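Side-chain contacts in ZYRO0G01672p (Zygosaccharomyces rouxii, PDB 4U8T), which probably acts as a reader of N6-methyladenosine in mRNA through its YTH domain, the part crystallised here with methylated RNA: residues P18-P23 against W116-D121; E37-S42 against Q169-D174; F75-N78 against F83-V86. One frame throughout, in Å; residues are numbered along the deposited sequence.

Interaction 1: residues P18-P23 against W116-D121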
loop_
_atom_site.group_PDB
_atom_site.type_symbol
_atom_site.label_atom_id
_atom_site.label_comp_id
_atom_site.label_asym_id
_atom_site.label_seq_id
_atom_site.Cartn_x
_atom_site.Cartn_y
_atom_site.Cartn_z
ATOM N N PRO A 18 -11.556 -2.844 -13.584
ATOM C CA PRO A 18 -12.900 -2.268 -13.675
ATOM C C PRO A 18 -13.574 -2.058 -12.322
ATOM O O PRO A 18 -14.276 -1.079 -12.139
ATOM C CB PRO A 18 -13.651 -3.287 -14.527
ATOM C CG PRO A 18 -12.635 -3.815 -15.398
ATOM C CD PRO A 18 -11.384 -3.914 -14.576
ATOM N N TRP A 19 -13.411 -2.981 -11.395
ATOM C CA TRP A 19 -14.015 -2.780 -10.093
ATOM C C TRP A 19 -13.051 -3.206 -8.999
ATOM O O TRP A 19 -12.184 -4.028 -9.222
ATOM C CB TRP A 19 -15.328 -3.556 -10.001
ATOM C CG TRP A 19 -15.175 -4.911 -10.535
ATOM C CD1 TRP A 19 -15.303 -5.289 -11.829
ATOM C CD2 TRP A 19 -14.875 -6.104 -9.789
ATOM N NE1 TRP A 19 -15.073 -6.644 -11.951
ATOM C CE2 TRP A 19 -14.818 -7.167 -10.710
ATOM C CE3 TRP A 19 -14.647 -6.375 -8.440
ATOM C CZ2 TRP A 19 -14.548 -8.478 -10.320
ATOM C CZ3 TRP A 19 -14.370 -7.673 -8.063
ATOM C CH2 TRP A 19 -14.322 -8.705 -8.994
ATOM N N ILE A 20 -13.232 -2.652 -7.810
ATOM C CA ILE A 20 -12.557 -3.140 -6.619
ATOM C C ILE A 20 -13.584 -3.458 -5.574
ATOM O O ILE A 20 -14.231 -2.568 -5.062
ATOM C CB ILE A 20 -11.575 -2.126 -6.031
ATOM C CG1 ILE A 20 -10.532 -1.739 -7.065
ATOM C CG2 ILE A 20 -10.875 -2.724 -4.846
ATOM C CD1 ILE A 20 -9.581 -0.680 -6.592
ATOM N N HIS A 21 -13.740 -4.726 -5.246
ATOM C CA HIS A 21 -14.687 -5.060 -4.215
ATOM C C HIS A 21 -14.007 -5.174 -2.870
ATOM O O HIS A 21 -13.182 -6.061 -2.642
ATOM C CB HIS A 21 -15.410 -6.364 -4.527
ATOM C CG HIS A 21 -16.137 -6.921 -3.348
ATOM N ND1 HIS A 21 -17.230 -6.296 -2.789
ATOM C CD2 HIS A 21 -15.908 -8.023 -2.598
ATOM C CE1 HIS A 21 -17.645 -6.990 -1.746
ATOM N NE2 HIS A 21 -16.862 -8.044 -1.612
ATOM N N VAL A 22 -14.397 -4.278 -1.972
ATOM C CA VAL A 22 -13.804 -4.191 -0.645
ATOM C C VAL A 22 -14.659 -4.933 0.378
ATOM O O VAL A 22 -15.692 -4.434 0.780
ATOM C CB VAL A 22 -13.667 -2.700 -0.227
ATOM C CG1 VAL A 22 -12.988 -2.569 1.094
ATOM C CG2 VAL A 22 -12.899 -1.944 -1.261
ATOM N N PRO A 23 -14.216 -6.104 0.839
ATOM C CA PRO A 23 -14.989 -6.838 1.848
ATOM C C PRO A 23 -15.160 -6.062 3.147
ATOM O O PRO A 23 -14.290 -5.292 3.507
ATOM C CB PRO A 23 -14.159 -8.098 2.078
ATOM C CG PRO A 23 -13.280 -8.195 0.911
ATOM C CD PRO A 23 -12.991 -6.813 0.478
ATOM N N TRP A 116 -0.904 -7.419 -6.130
ATOM C CA TRP A 116 -1.152 -6.098 -6.706
ATOM C C TRP A 116 -2.471 -5.979 -7.492
ATOM O O TRP A 116 -2.850 -6.852 -8.244
ATOM C CB TRP A 116 0.062 -5.686 -7.552
ATOM C CG TRP A 116 1.173 -5.174 -6.692
ATOM C CD1 TRP A 116 2.064 -5.916 -5.989
ATOM C CD2 TRP A 116 1.490 -3.812 -6.421
ATOM N NE1 TRP A 116 2.914 -5.112 -5.305
ATOM C CE2 TRP A 116 2.579 -3.809 -5.546
ATOM C CE3 TRP A 116 0.961 -2.594 -6.833
ATOM C CZ2 TRP A 116 3.145 -2.639 -5.075
ATOM C CZ3 TRP A 116 1.534 -1.435 -6.366
ATOM C CH2 TRP A 116 2.606 -1.465 -5.499
ATOM N N ILE A 117 -3.169 -4.874 -7.252
ATOM C CA ILE A 117 -4.499 -4.586 -7.791
ATOM C C ILE A 117 -4.523 -3.407 -8.754
ATOM O O ILE A 117 -5.159 -3.440 -9.802
ATOM C CB ILE A 117 -5.477 -4.205 -6.680
ATOM C CG1 ILE A 117 -5.792 -5.335 -5.751
ATOM C CG2 ILE A 117 -6.774 -3.711 -7.237
ATOM C CD1 ILE A 117 -6.745 -4.834 -4.747
ATOM N N VAL A 118 -3.878 -2.332 -8.329
ATOM C CA VAL A 118 -3.846 -1.086 -9.058
ATOM C C VAL A 118 -2.410 -0.661 -9.235
ATOM O O VAL A 118 -1.644 -0.688 -8.299
ATOM C CB VAL A 118 -4.589 0.030 -8.324
ATOM C CG1 VAL A 118 -4.667 1.252 -9.180
ATOM C CG2 VAL A 118 -5.958 -0.414 -7.947
ATOM N N VAL A 119 -2.040 -0.296 -10.445
ATOM C CA VAL A 119 -0.773 0.358 -10.668
ATOM C C VAL A 119 -1.073 1.626 -11.422
ATOM O O VAL A 119 -1.368 1.589 -12.599
ATOM C CB VAL A 119 0.219 -0.521 -11.470
ATOM C CG1 VAL A 119 1.469 0.241 -11.787
ATOM C CG2 VAL A 119 0.572 -1.771 -10.723
ATOM N N ARG A 120 -1.002 2.752 -10.748
ATOM C CA ARG A 120 -1.351 4.011 -11.369
ATOM C C ARG A 120 -0.974 5.174 -10.493
ATOM O O ARG A 120 -1.130 5.110 -9.301
ATOM C CB ARG A 120 -2.839 4.081 -11.664
ATOM C CG ARG A 120 -3.325 5.511 -11.658
ATOM C CD ARG A 120 -4.775 5.695 -11.764
ATOM N NE ARG A 120 -5.003 7.086 -12.064
ATOM C CZ ARG A 120 -6.158 7.577 -12.476
ATOM N NH1 ARG A 120 -6.267 8.866 -12.736
ATOM N NH2 ARG A 120 -7.193 6.777 -12.644
ATOM N N ASP A 121 -0.475 6.244 -11.096
ATOM C CA ASP A 121 -0.162 7.451 -10.349
ATOM C C ASP A 121 -1.399 8.245 -10.001
ATOM O O ASP A 121 -2.269 8.436 -10.832
ATOM C CB ASP A 121 0.793 8.334 -11.131
ATOM C CG ASP A 121 2.180 7.781 -11.184
ATOM O OD1 ASP A 121 2.384 6.650 -10.751
ATOM O OD2 ASP A 121 3.085 8.483 -11.646
#
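I20, in the loop that leads into strand 27-33, rests against the classic beta bulge made by I117 and V118 on strand 111-123. The bulge is evident from the bonding: the backbones of I117 and V118 both hydrogen-bond to V86, so two consecutive residues face a single residue of the neighbouring strand. I117 supplies the local turn of the backbone, its psi of -47° departing from the extended values on either side.

The contact itself is purely apolar and narrow, burying 95 Å² in all. I20 reaches in with the end of its longer branch: CG1 stands anti to the carbonyl carbon, and a nearly straight chi2 (176°) carries CD1 outward from the loop. That one methyl meets both bulge residues, I20 CD1 lying 3.9 Å from V118 CG2 and 4.2 Å from I117 CG2. The I20 side chain runs at about a right angle to that of V118 and more obliquely to I117. With the I20 and I117 CA atoms 8.3 Å apart, the backbones do not pair, and no hydrogen bond joins the two segments.

Around this point I20 also touches K162, V118 packs on F161 of helix 151-161, and I117 packs on Y72 of strand 71-77, while V22, two residues on from I20, lies on K155 and L158 of the same helix.

Interaction 2: residues E37-S42 against Q169-D174. With nucleotides of chain G.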
loop_
_atom_site.group_PDB
_atom_site.type_symbol
_atom_site.label_atom_id
_atom_site.label_comp_id
_atom_site.label_asym_id
_atom_site.label_seq_id
_atom_site.Cartn_x
_atom_site.Cartn_y
_atom_site.Cartn_z
ATOM N N GLU A 37 12.256 1.723 -7.013
ATOM C CA GLU A 37 12.654 0.407 -7.467
ATOM C C GLU A 37 12.198 -0.734 -6.547
ATOM O O GLU A 37 11.883 -1.813 -7.017
ATOM C CB GLU A 37 14.160 0.360 -7.684
ATOM C CG GLU A 37 14.499 -0.224 -9.059
ATOM C CD GLU A 37 13.973 0.612 -10.265
ATOM O OE1 GLU A 37 13.944 1.857 -10.203
ATOM O OE2 GLU A 37 13.568 0.032 -11.291
ATOM N N HIS A 38 12.180 -0.503 -5.237
ATOM C CA HIS A 38 11.675 -1.503 -4.306
ATOM C C HIS A 38 10.199 -1.778 -4.557
ATOM O O HIS A 38 9.724 -2.888 -4.379
ATOM C CB HIS A 38 11.867 -1.071 -2.868
ATOM C CG HIS A 38 13.257 -1.234 -2.367
ATOM N ND1 HIS A 38 13.570 -1.174 -1.028
ATOM C CD2 HIS A 38 14.418 -1.465 -3.014
ATOM C CE1 HIS A 38 14.866 -1.356 -0.873
ATOM N NE2 HIS A 38 15.404 -1.534 -2.064
ATOM N N VAL A 39 9.484 -0.747 -4.976
ATOM C CA VAL A 39 8.085 -0.871 -5.269
ATOM C C VAL A 39 7.920 -1.703 -6.500
ATOM O O VAL A 39 7.057 -2.545 -6.542
ATOM C CB VAL A 39 7.422 0.487 -5.474
ATOM C CG1 VAL A 39 5.954 0.331 -5.731
ATOM C CG2 VAL A 39 7.665 1.352 -4.274
ATOM N N LYS A 40 8.751 -1.478 -7.505
ATOM C CA LYS A 40 8.709 -2.288 -8.711
ATOM C C LYS A 40 9.041 -3.758 -8.443
ATOM O O LYS A 40 8.467 -4.662 -9.048
ATOM C CB LYS A 40 9.647 -1.755 -9.774
ATOM C CG LYS A 40 9.169 -0.557 -10.514
ATOM C CD LYS A 40 10.053 -0.486 -11.703
ATOM C CE LYS A 40 9.681 0.534 -12.725
ATOM N NZ LYS A 40 10.537 0.312 -13.918
ATOM N N LYS A 41 10.028 -3.986 -7.592
ATOM C CA LYS A 41 10.347 -5.323 -7.166
ATOM C C LYS A 41 9.175 -5.963 -6.437
ATOM O O LYS A 41 8.939 -7.156 -6.563
ATOM C CB LYS A 41 11.591 -5.294 -6.279
ATOM C CG LYS A 41 12.788 -4.927 -7.073
ATOM C CD LYS A 41 14.015 -4.839 -6.283
ATOM C CE LYS A 41 15.192 -4.714 -7.204
ATOM N NZ LYS A 41 16.368 -4.228 -6.466
ATOM N N SER A 42 8.420 -5.165 -5.698
ATOM C CA SER A 42 7.252 -5.687 -5.032
ATOM C C SER A 42 6.238 -6.146 -6.048
ATOM O O SER A 42 5.680 -7.223 -5.927
ATOM C CB SER A 42 6.650 -4.642 -4.107
ATOM O OG SER A 42 5.535 -5.155 -3.431
ATOM N N GLN A 169 -0.564 7.948 -15.797
ATOM C CA GLN A 169 0.781 7.415 -15.779
ATOM C C GLN A 169 0.923 6.327 -14.744
ATOM O O GLN A 169 0.075 6.152 -13.908
ATOM C CB GLN A 169 1.800 8.498 -15.484
ATOM C CG GLN A 169 1.554 9.830 -16.105
ATOM C CD GLN A 169 2.542 10.852 -15.589
ATOM O OE1 GLN A 169 2.305 11.486 -14.557
ATOM N NE2 GLN A 169 3.663 11.015 -16.299
ATOM N N SER A 170 2.042 5.633 -14.773
ATOM C CA SER A 170 2.241 4.500 -13.909
ATOM C C SER A 170 3.714 4.135 -13.911
ATOM O O SER A 170 4.408 4.402 -14.861
ATOM C CB SER A 170 1.398 3.320 -14.386
ATOM O OG SER A 170 2.158 2.487 -15.234
ATOM N N PHE A 171 4.174 3.450 -12.883
ATOM C CA PHE A 171 5.569 3.128 -12.823
ATOM C C PHE A 171 5.854 1.938 -13.731
ATOM O O PHE A 171 6.970 1.475 -13.817
ATOM C CB PHE A 171 6.027 2.880 -11.382
ATOM C CG PHE A 171 5.354 1.734 -10.693
ATOM C CD1 PHE A 171 5.600 0.426 -11.074
ATOM C CD2 PHE A 171 4.562 1.953 -9.589
ATOM C CE1 PHE A 171 5.014 -0.601 -10.433
ATOM C CE2 PHE A 171 3.982 0.910 -8.934
ATOM C CZ PHE A 171 4.211 -0.358 -9.349
ATOM N N LEU A 172 4.824 1.444 -14.395
ATOM C CA LEU A 172 4.960 0.364 -15.351
ATOM C C LEU A 172 4.985 0.857 -16.784
ATOM O O LEU A 172 4.715 0.100 -17.696
ATOM C CB LEU A 172 3.832 -0.639 -15.181
ATOM C CG LEU A 172 3.928 -1.577 -13.988
ATOM C CD1 LEU A 172 2.733 -2.478 -13.942
ATOM C CD2 LEU A 172 5.186 -2.391 -14.110
ATOM N N ASP A 173 5.301 2.122 -17.000
ATOM C CA ASP A 173 5.272 2.654 -18.344
ATOM C C ASP A 173 6.617 2.475 -19.041
ATOM O O ASP A 173 6.664 2.011 -20.166
ATOM C CB ASP A 173 4.884 4.117 -18.326
ATOM C CG ASP A 173 3.507 4.335 -17.802
ATOM O OD1 ASP A 173 2.778 3.350 -17.640
ATOM O OD2 ASP A 173 3.123 5.492 -17.609
ATOM N N ASP A 174 7.717 2.796 -18.373
ATOM C CA ASP A 174 9.028 2.611 -18.986
ATOM C C ASP A 174 9.407 1.127 -19.161
ATOM O O ASP A 174 10.557 0.802 -19.462
ATOM C CB ASP A 174 10.113 3.350 -18.186
ATOM C CG ASP A 174 10.167 2.938 -16.733
ATOM O OD1 ASP A 174 9.752 1.816 -16.396
ATOM O OD2 ASP A 174 10.642 3.746 -15.915
ATOM C C2 6MZ G 4 12.353 0.792 0.974
ATOM C C4 6MZ G 4 11.120 1.466 2.836
ATOM C C5 6MZ G 4 10.542 0.138 2.927
ATOM O O1P 6MZ G 4 14.154 4.010 9.605
ATOM O O2P 6MZ G 4 13.289 6.390 9.554
ATOM N N9 6MZ G 4 10.582 2.170 3.826
ATOM N N3 6MZ G 4 11.997 1.720 1.845
ATOM N N1 6MZ G 4 11.876 -0.442 1.012
ATOM C C6 6MZ G 4 10.986 -0.841 1.929
ATOM N N6 6MZ G 4 10.517 -2.096 1.939
ATOM C C9 6MZ G 4 11.066 -3.066 1.031
ATOM N N7 6MZ G 4 9.709 0.156 3.976
ATOM C C8 6MZ G 4 9.759 1.384 4.513
ATOM O "O5'" 6MZ G 4 12.590 4.645 7.893
ATOM C "C5'" 6MZ G 4 11.233 4.721 7.500
ATOM C "C4'" 6MZ G 4 11.119 4.851 6.015
ATOM O "O4'" 6MZ G 4 11.446 3.602 5.414
ATOM C "C1'" 6MZ G 4 10.908 3.563 4.133
ATOM C "C2'" 6MZ G 4 9.710 4.495 4.101
ATOM O "O2'" 6MZ G 4 9.956 5.465 3.104
ATOM C "C3'" 6MZ G 4 9.736 5.162 5.477
ATOM O "O3'" 6MZ G 4 9.521 6.547 5.376
ATOM P P 6MZ G 4 13.039 4.942 9.378
#
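K40 and F171 bring the backbones nearest, their CA atoms 7.5 Å apart, where helix 36-45 of the YTH domain meets the type I beta turn S170-D173 in the C-terminal tail. F171 holds its ring up against the helix by taking the chi1 setting near +62°, which places CG between the backbone N and the carbonyl carbon. Two successive helix residues then meet the ring at different atoms. V39 CG1 comes within 3.8 Å of F171 CE2, the side chains crossing at about a right angle, whereas K40 CG passes 3.7 Å from F171 CD1 as the lysine slides by in the opposing direction.

Beyond CG the K40 chain is extended, which carries its ammonium past the ring to the tail. K40 NZ forms a salt bridge with D174, meeting OD1 at 3.0 Å on the syn side and 18° out of the carboxylate plane; D175 is a second, long and weak ion-pair partner.

The helix also reaches the RNA, on H38. Its ND1 donates to N1 of N6-methyladenosine 4 of chain G at 2.8 Å with an almost straight angle of 170°, the acceptor lying in the imidazole plane. H38 touches W48, W102 and Y108, aromatic residues consistent with the cage by which YTH domains hold the methylated base.

The turn is stiffened from within by S170, whose OG accepts from L172 N at 3.0 Å in an ST turn and donates to D173 OD1 at 2.6 Å, from above the carboxylate plane.

Interaction 3: residues F75-N78 against F83-V86. With nucleotides of chain G.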
loop_
_atom_site.group_PDB
_atom_site.type_symbol
_atom_site.label_atom_id
_atom_site.label_comp_id
_atom_site.label_asym_id
_atom_site.label_seq_id
_atom_site.Cartn_x
_atom_site.Cartn_y
_atom_site.Cartn_z
ATOM N N PHE A 75 0.454 2.490 -1.835
ATOM C CA PHE A 75 1.873 2.775 -1.982
ATOM C C PHE A 75 2.198 4.207 -2.438
ATOM O O PHE A 75 1.547 4.782 -3.282
ATOM C CB PHE A 75 2.501 1.807 -2.959
ATOM C CG PHE A 75 2.828 0.474 -2.387
ATOM C CD1 PHE A 75 1.848 -0.456 -2.152
ATOM C CD2 PHE A 75 4.135 0.126 -2.135
ATOM C CE1 PHE A 75 2.163 -1.677 -1.660
ATOM C CE2 PHE A 75 4.447 -1.090 -1.624
ATOM C CZ PHE A 75 3.465 -1.997 -1.390
ATOM N N SER A 76 3.260 4.753 -1.884
ATOM C CA SER A 76 3.708 6.085 -2.210
ATOM C C SER A 76 5.202 6.192 -2.032
ATOM O O SER A 76 5.712 5.898 -0.966
ATOM C CB SER A 76 3.010 7.087 -1.312
ATOM O OG SER A 76 3.646 8.329 -1.344
ATOM N N VAL A 77 5.922 6.630 -3.051
ATOM C CA VAL A 77 7.365 6.772 -2.903
ATOM C C VAL A 77 7.697 8.098 -2.204
ATOM O O VAL A 77 7.058 9.101 -2.451
ATOM C CB VAL A 77 8.063 6.642 -4.259
ATOM C CG1 VAL A 77 9.513 6.868 -4.129
ATOM C CG2 VAL A 77 7.831 5.261 -4.803
ATOM N N ASN A 78 8.664 8.080 -1.291
ATOM C CA ASN A 78 9.057 9.300 -0.585
ATOM C C ASN A 78 9.401 10.433 -1.502
ATOM O O ASN A 78 10.169 10.250 -2.430
ATOM C CB ASN A 78 10.251 9.066 0.334
ATOM C CG ASN A 78 9.908 8.262 1.570
ATOM O OD1 ASN A 78 10.774 7.964 2.360
ATOM N ND2 ASN A 78 8.663 7.881 1.712
ATOM N N PHE A 83 0.782 8.975 -5.017
ATOM C CA PHE A 83 0.645 7.580 -4.660
ATOM C C PHE A 83 0.729 6.863 -5.970
ATOM O O PHE A 83 0.516 7.468 -6.997
ATOM C CB PHE A 83 -0.656 7.281 -3.916
ATOM C CG PHE A 83 -0.621 7.652 -2.461
ATOM C CD1 PHE A 83 -0.532 8.971 -2.074
ATOM C CD2 PHE A 83 -0.645 6.688 -1.493
ATOM C CE1 PHE A 83 -0.477 9.321 -0.777
ATOM C CE2 PHE A 83 -0.596 7.031 -0.173
ATOM C CZ PHE A 83 -0.504 8.353 0.189
ATOM N N CYS A 84 1.157 5.611 -5.953
ATOM C CA CYS A 84 1.464 4.946 -7.190
ATOM C C CYS A 84 0.845 3.589 -7.334
ATOM O O CYS A 84 1.106 2.923 -8.279
ATOM C CB CYS A 84 2.972 4.837 -7.361
ATOM S SG CYS A 84 3.902 3.879 -6.164
ATOM N N GLY A 85 0.024 3.162 -6.404
ATOM C CA GLY A 85 -0.618 1.878 -6.556
ATOM C C GLY A 85 -1.251 1.303 -5.320
ATOM O O GLY A 85 -1.145 1.878 -4.248
ATOM N N VAL A 86 -1.937 0.176 -5.489
ATOM C CA VAL A 86 -2.669 -0.470 -4.416
ATOM C C VAL A 86 -2.398 -1.943 -4.406
ATOM O O VAL A 86 -2.496 -2.576 -5.427
ATOM C CB VAL A 86 -4.178 -0.248 -4.569
ATOM C CG1 VAL A 86 -4.938 -0.900 -3.441
ATOM C CG2 VAL A 86 -4.468 1.209 -4.612
ATOM C C2 6MZ G 4 12.353 0.792 0.974
ATOM C C4 6MZ G 4 11.120 1.466 2.836
ATOM C C5 6MZ G 4 10.542 0.138 2.927
ATOM O O1P 6MZ G 4 14.154 4.010 9.605
ATOM O O2P 6MZ G 4 13.289 6.390 9.554
ATOM N N9 6MZ G 4 10.582 2.170 3.826
ATOM N N3 6MZ G 4 11.997 1.720 1.845
ATOM N N1 6MZ G 4 11.876 -0.442 1.012
ATOM C C6 6MZ G 4 10.986 -0.841 1.929
ATOM N N6 6MZ G 4 10.517 -2.096 1.939
ATOM C C9 6MZ G 4 11.066 -3.066 1.031
ATOM N N7 6MZ G 4 9.709 0.156 3.976
ATOM C C8 6MZ G 4 9.759 1.384 4.513
ATOM O "O5'" 6MZ G 4 12.590 4.645 7.893
ATOM C "C5'" 6MZ G 4 11.233 4.721 7.500
ATOM C "C4'" 6MZ G 4 11.119 4.851 6.015
ATOM O "O4'" 6MZ G 4 11.446 3.602 5.414
ATOM C "C1'" 6MZ G 4 10.908 3.563 4.133
ATOM C "C2'" 6MZ G 4 9.710 4.495 4.101
ATOM O "O2'" 6MZ G 4 9.956 5.465 3.104
ATOM C "C3'" 6MZ G 4 9.736 5.162 5.477
ATOM O "O3'" 6MZ G 4 9.521 6.547 5.376
ATOM P P 6MZ G 4 13.039 4.942 9.378
ATOM P P C G 5 8.506 7.291 6.333
ATOM O OP1 C G 5 9.244 8.270 7.134
ATOM O OP2 C G 5 7.738 6.252 6.988
ATOM O "O5'" C G 5 7.544 8.060 5.350
ATOM C "C5'" C G 5 7.899 9.304 4.781
ATOM C "C4'" C G 5 6.806 10.298 5.002
ATOM O "O4'" C G 5 6.701 10.588 6.394
ATOM C "C3'" C G 5 6.924 11.655 4.344
ATOM O "O3'" C G 5 6.425 11.583 3.025
ATOM C "C2'" C G 5 6.077 12.563 5.240
ATOM O "O2'" C G 5 4.757 12.669 4.749
ATOM C "C1'" C G 5 6.037 11.796 6.566
ATOM N N1 C G 5 6.594 12.481 7.735
ATOM C C2 C G 5 5.739 12.440 8.830
ATOM O O2 C G 5 4.644 11.880 8.703
ATOM N N3 C G 5 6.106 12.985 9.996
ATOM C C4 C G 5 7.285 13.547 10.077
ATOM N N4 C G 5 7.578 14.079 11.249
ATOM C C5 C G 5 8.181 13.601 8.969
ATOM C C6 C G 5 7.814 13.057 7.802
#
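F75 and its partners C84 and G85 supply the two backbone bonds between F75-N78 and F83-V86, in the beta hairpin of strands 71-77 and 82-94; the axes of segments 75-77 and 83-86 run at 152°, close to antiparallel. F75 N donates to G85 O at 3.0 Å with an N-H...O angle of 160°, and C84 N returns a bond to F75 O at 2.8 Å. At the extended backbone angles of G85 (phi 165°) a CB would be jammed against the carbonyl O of C84, a clash that glycine avoids.

The aromatic contact is a CH-pi interaction: S76 CB sits over the centre of the F83 ring, 3.7 Å from its centroid and only 11° off the normal. S76 OG, turned anti to the backbone N, is engaged instead by K32 NZ and R82 O.

Apolar packing involves the sulfur of C84. Its chi1 sets SG between the backbone N and the carbonyl carbon, and from there SG lies 4.1 Å from F75 CB and 4.4 Å from V77 CG2. V39 of helix 36-45 touches F75, V77 and C84 and so covers this group.

Within these two segments the RNA is met by N78, just past the strand. Its OD1 accepts from the ribose O2' of N6-methyladenosine 4 of chain G at 2.7 Å.

The chemistry implies a buried hairpin, F75 paired internally and S76, F83 and C84 bonded to flanking strands, whose N78 makes a contact a deoxyribose could not, consistent with a preference for RNA.

How the interactions relate
Interactions 1 and 3 share one mixed sheet, in which strands 71-77, 82-94 and 111-123 are consecutive neighbours; interaction 2 lies against it through V39 and F171. Between centres the distances are about 10 Å (interactions 2 and 3), 13 Å (1 and 3) and 16 Å (1 and 2). Along the chain, the segments of interactions 1 and 2 alternate, and interaction 3 is nested inside the loops closed by both. W116 CH2 packs 3.6 Å from F75 CD1, while V119 CG1 lies 3.7 Å from F171 CZ. Tail and hairpin thus pack together around strand 111-123, which the N-terminal loop touches through I20, and interactions 2 and 3 each extend to the methylated nucleotide, one to its base and one to its ribose.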